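Local coordinates for hypothetical protein TM0486 (Thermotoga maritima, PDB 1VK8) that binds thiamin and takes part in the response of the cell to oxidative conditions, at the interface of chains A and B and the interface of chains A and C. Numbering follows the deposited sequence. Chains: chain A/B/C, hypothetical protein TM0486.

Chain A meets two other copies of the same protein, chain B in contact 1 and chain C in contact 2, and the centres of the two patches lie about 26 Å apart. Contact 1 uses the start of helix 62-76 and the end of strand 82-92 of chain A; contact 2 uses the turn between strands 49-51 and 56-60. They have no residue in common, but strand 56-60 runs from the turn of contact 2 towards A:Glu61 of contact 1. Each interface is two-fold symmetric, and two such interfaces on one subunit fit the deposited four-copy assembly, which may be the biological form.

Contact 1: the interface of chains A and B. Residues chain A 61-63, 91; chain B 70, 73-74, 77.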
loop_
_atom_site.group_PDB
_atom_site.type_symbol
_atom_site.label_atom_id
_atom_site.label_comp_id
_atom_site.label_asym_id
_atom_site.label_seq_id
_atom_site.Cartn_x
_atom_site.Cartn_y
_atom_site.Cartn_z
ATOM N N GLU A 61 -4.047 -16.877 -12.149
ATOM C CA GLU A 61 -3.905 -17.866 -11.108
ATOM C C GLU A 61 -2.818 -17.398 -10.143
ATOM O O GLU A 61 -1.737 -16.988 -10.564
ATOM C CB GLU A 61 -3.581 -19.240 -11.715
ATOM C CG GLU A 61 -3.695 -20.400 -10.744
ATOM C CD GLU A 61 -2.420 -20.653 -9.965
ATOM O OE1 GLU A 61 -1.332 -20.720 -10.605
ATOM O OE2 GLU A 61 -2.521 -20.818 -8.715
ATOM N N PHE A 62 -3.123 -17.445 -8.852
ATOM C CA PHE A 62 -2.291 -16.832 -7.828
ATOM C C PHE A 62 -0.844 -17.298 -7.859
ATOM O O PHE A 62 0.062 -16.471 -7.846
ATOM C CB PHE A 62 -2.851 -17.092 -6.433
ATOM C CG PHE A 62 -2.038 -16.461 -5.308
ATOM C CD1 PHE A 62 -1.768 -15.113 -5.299
ATOM C CD2 PHE A 62 -1.556 -17.222 -4.269
ATOM C CE1 PHE A 62 -1.029 -14.535 -4.258
ATOM C CE2 PHE A 62 -0.812 -16.630 -3.229
ATOM C CZ PHE A 62 -0.556 -15.309 -3.241
ATOM N N GLU A 63 -0.632 -18.609 -7.844
ATOM C CA GLU A 63 0.730 -19.139 -7.745
ATOM C C GLU A 63 1.562 -18.780 -8.994
ATOM O O GLU A 63 2.725 -18.452 -8.872
ATOM C CB GLU A 63 0.704 -20.641 -7.479
ATOM C CG GLU A 63 0.009 -20.968 -6.168
ATOM C CD GLU A 63 0.488 -22.240 -5.501
ATOM O OE1 GLU A 63 1.358 -22.958 -6.065
ATOM O OE2 GLU A 63 -0.010 -22.504 -4.373
ATOM N N TYR A 91 -7.869 -11.850 -2.729
ATOM C CA TYR A 91 -7.881 -13.298 -2.712
ATOM C C TYR A 91 -9.246 -13.726 -2.277
ATOM O O TYR A 91 -9.698 -13.327 -1.234
ATOM C CB TYR A 91 -6.814 -13.793 -1.741
ATOM C CG TYR A 91 -6.517 -15.276 -1.842
ATOM C CD1 TYR A 91 -7.364 -16.197 -1.267
ATOM C CD2 TYR A 91 -5.404 -15.739 -2.553
ATOM C CE1 TYR A 91 -7.101 -17.561 -1.355
ATOM C CE2 TYR A 91 -5.146 -17.098 -2.656
ATOM C CZ TYR A 91 -5.985 -17.995 -2.045
ATOM O OH TYR A 91 -5.742 -19.348 -2.120
ATOM N N LYS B 70 2.865 -17.993 -1.091
ATOM C CA LYS B 70 1.892 -18.907 -1.739
ATOM C C LYS B 70 1.236 -19.795 -0.674
ATOM O O LYS B 70 0.033 -19.965 -0.680
ATOM C CB LYS B 70 2.547 -19.812 -2.793
ATOM C CG LYS B 70 3.144 -19.101 -3.998
ATOM C CD LYS B 70 3.879 -20.138 -4.821
ATOM C CE LYS B 70 4.736 -19.620 -5.941
ATOM N NZ LYS B 70 5.510 -20.763 -6.491
ATOM N N ALA B 73 -1.212 -17.792 1.788
ATOM C CA ALA B 73 -2.533 -17.514 1.222
ATOM C C ALA B 73 -3.454 -18.735 1.302
ATOM O O ALA B 73 -4.618 -18.617 1.710
ATOM C CB ALA B 73 -2.405 -17.036 -0.187
ATOM N N ARG B 74 -2.916 -19.907 0.968
ATOM C CA ARG B 74 -3.674 -21.142 1.008
ATOM C C ARG B 74 -4.045 -21.462 2.437
ATOM O O ARG B 74 -5.156 -21.832 2.706
ATOM C CB ARG B 74 -2.905 -22.294 0.362
ATOM C CG ARG B 74 -2.952 -22.223 -1.145
ATOM C CD ARG B 74 -4.186 -22.911 -1.775
ATOM N NE ARG B 74 -3.942 -23.316 -3.161
ATOM C CZ ARG B 74 -3.726 -22.478 -4.188
ATOM N NH1 ARG B 74 -3.733 -21.144 -4.028
ATOM N NH2 ARG B 74 -3.499 -22.991 -5.397
ATOM N N GLU B 77 -7.092 -19.291 3.795
ATOM C CA GLU B 77 -8.428 -19.681 3.288
ATOM C C GLU B 77 -9.324 -20.374 4.307
ATOM O O GLU B 77 -10.528 -20.164 4.295
ATOM C CB GLU B 77 -8.328 -20.641 2.108
ATOM C CG GLU B 77 -7.714 -20.072 0.863
ATOM C CD GLU B 77 -7.702 -21.058 -0.307
ATOM O OE1 GLU B 77 -8.324 -22.129 -0.214
ATOM O OE2 GLU B 77 -7.052 -20.755 -1.328
HETATM O O HOH W 1 3.671 -22.790 -7.418
HETATM O O HOH W 2 -1.331 -20.459 -3.047
HETATM O O HOH W 3 -4.343 -20.653 -7.045
#
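The backbone of chain A enters helix 62-76 at A:Phe62 (phi/psi -55/-52°), and this first turn and A:Tyr91, near the end of strand 82-92, face the same helix of chain B across a two-fold symmetric interface. The methyl group of B:Ala73 is shared by two aromatic rings: CE2 of the A:Phe62 ring lies 3.5 Å from B:Ala73 CB, and A:Tyr91 CE2 touches the same methyl. With CG of A:Phe62 anti to its own nitrogen (chi1 -179°), the ring points across to the partner helix, where its CE2 also packs on B:Lys70 CA. Further out, A:Glu63 crosses both B:Lys70 and B:Arg74 at about a right angle. Its OE2 lies over the centre of one guanidinium face, 3.7 Å from B:Arg74 NH2, making a salt bridge across the face; the arginine side chain is poorly ordered. Water 2 links this same carboxylate oxygen to the backbone O of B:Lys70, while water 1 joins A:Glu63 OE1 to the side-chain amine NZ of B:Lys70. A glutamine in place of A:Glu63 would probably abolish the salt bridge to B:Arg74, leaving the guanidinium with the more distant acid of A:Glu61, and take away the negative charge that faces B:Lys70 through water 1. The phenol of A:Tyr91 receives a weak hydrogen bond from B:Arg74 NH1. Its ring edge also meets the side chain of B:Glu77, which is poorly ordered and has its carboxylate placed too close to the hydroxyl for their spacing to be trusted, so the packing of A:Tyr91 CE1 on B:Glu77 CG is equally tentative. Before the helix, A:Glu61 caps its first turn: the backbone N of A:Glu63 donates to A:Glu61 OE2 over 3.0 Å, from well above the carboxylate plane. Water 3 extends the network from A:Glu61 OE2 to B:Arg74 NH2, 3.0 Å from the water O.

Contact 2: the interface of chains A and C. Residues chain A 52-54; chain C 19, 50, 57, 98, 102.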
loop_
_atom_site.group_PDB
_atom_site.type_symbol
_atom_site.label_atom_id
_atom_site.label_comp_id
_atom_site.label_asym_id
_atom_site.label_seq_id
_atom_site.Cartn_x
_atom_site.Cartn_y
_atom_site.Cartn_z
ATOM N N GLY A 52 -3.304 1.312 -14.587
ATOM C CA GLY A 52 -3.929 2.484 -13.976
ATOM C C GLY A 52 -2.906 3.552 -13.652
ATOM O O GLY A 52 -1.704 3.357 -13.906
ATOM N N PRO A 53 -3.355 4.699 -13.131
ATOM C CA PRO A 53 -2.438 5.781 -12.753
ATOM C C PRO A 53 -1.439 5.412 -11.685
ATOM O O PRO A 53 -0.385 6.038 -11.669
ATOM C CB PRO A 53 -3.370 6.883 -12.202
ATOM C CG PRO A 53 -4.753 6.484 -12.561
ATOM C CD PRO A 53 -4.769 5.057 -12.887
ATOM N N SER A 54 -1.754 4.469 -10.793
ATOM C CA SER A 54 -0.890 4.193 -9.647
ATOM C C SER A 54 -0.328 2.772 -9.610
ATOM O O SER A 54 0.620 2.480 -8.868
ATOM C CB SER A 54 -1.635 4.536 -8.357
ATOM O OG SER A 54 -2.539 3.506 -7.993
ATOM N N SER C 19 -4.590 7.856 -4.973
ATOM C CA SER C 19 -5.376 6.655 -5.102
ATOM C C SER C 19 -5.823 6.232 -3.733
ATOM O O SER C 19 -5.040 6.204 -2.793
ATOM C CB SER C 19 -4.541 5.584 -5.804
ATOM O OG SER C 19 -4.149 6.086 -7.076
ATOM N N GLU C 50 -10.816 8.191 -11.575
ATOM C CA GLU C 50 -10.893 6.936 -12.322
ATOM C C GLU C 50 -11.025 5.812 -11.303
ATOM O O GLU C 50 -10.196 5.698 -10.394
ATOM C CB GLU C 50 -9.595 6.771 -13.076
ATOM C CG GLU C 50 -9.527 5.599 -13.992
ATOM C CD GLU C 50 -8.201 5.608 -14.725
ATOM O OE1 GLU C 50 -7.886 6.629 -15.353
ATOM O OE2 GLU C 50 -7.463 4.628 -14.633
ATOM N N THR C 57 -8.578 6.594 -8.109
ATOM C CA THR C 57 -7.589 7.660 -8.203
ATOM C C THR C 57 -8.242 8.979 -8.513
ATOM O O THR C 57 -8.984 9.079 -9.476
ATOM C CB THR C 57 -6.591 7.316 -9.286
ATOM O OG1 THR C 57 -5.943 6.083 -8.951
ATOM C CG2 THR C 57 -5.467 8.360 -9.352
ATOM N N ILE C 98 -3.119 12.357 -13.932
ATOM C CA ILE C 98 -3.434 11.012 -14.375
ATOM C C ILE C 98 -2.906 10.785 -15.797
ATOM O O ILE C 98 -2.212 9.783 -16.052
ATOM C CB ILE C 98 -4.974 10.761 -14.252
ATOM C CG1 ILE C 98 -5.390 10.661 -12.780
ATOM C CG2 ILE C 98 -5.363 9.501 -15.015
ATOM C CD1 ILE C 98 -6.915 10.646 -12.537
ATOM N N VAL C 102 -0.718 7.715 -17.560
ATOM C CA VAL C 102 -1.392 6.606 -18.269
ATOM C C VAL C 102 -1.625 6.776 -19.756
ATOM O O VAL C 102 -1.953 5.805 -20.418
ATOM C CB VAL C 102 -2.815 6.318 -17.707
ATOM C CG1 VAL C 102 -2.770 6.090 -16.232
ATOM C CG2 VAL C 102 -3.790 7.440 -18.077
#
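The turn joining strands 49-51 and 56-60 of chain A carries A:Pro53 against a surface of chain C formed by strands 16-24, 48-51 and 56-60 and by the short helix 98-102. The proline ring is the principal apolar contact, met by side chains from several directions. At its base, C:Val102 CG1 packs 3.5 Å from A:Pro53 CA and also touches the ring nitrogen. C:Thr57 slides past the ring in the opposite direction, its methyl CG2 3.8 Å from A:Pro53 CG, and C:Ile98 CG2 reaches that same ring carbon at 3.9 Å. The side chain of C:Glu50 approaches from the opposite direction, its carboxylate OE2 3.2 Å from A:Pro53 CD; the extended side chain, with CG anti to the backbone nitrogen (chi1 -175°), brings the acid group to the ring. This is an oxygen-to-carbon van der Waals contact, and the proline ring carbon offers the carboxylate no hydrogen-bond donor. Next along the turn, A:Ser54 provides a modest polar link, its hydroxyl OG donating a weak hydrogen bond to C:Ser19 OG. Within chain C a firmer bond positions that acceptor and ties strand 16-24 to strand 56-60, the hydroxyl oxygens C:Ser19 OG and C:Thr57 OG1 standing 2.6 Å apart.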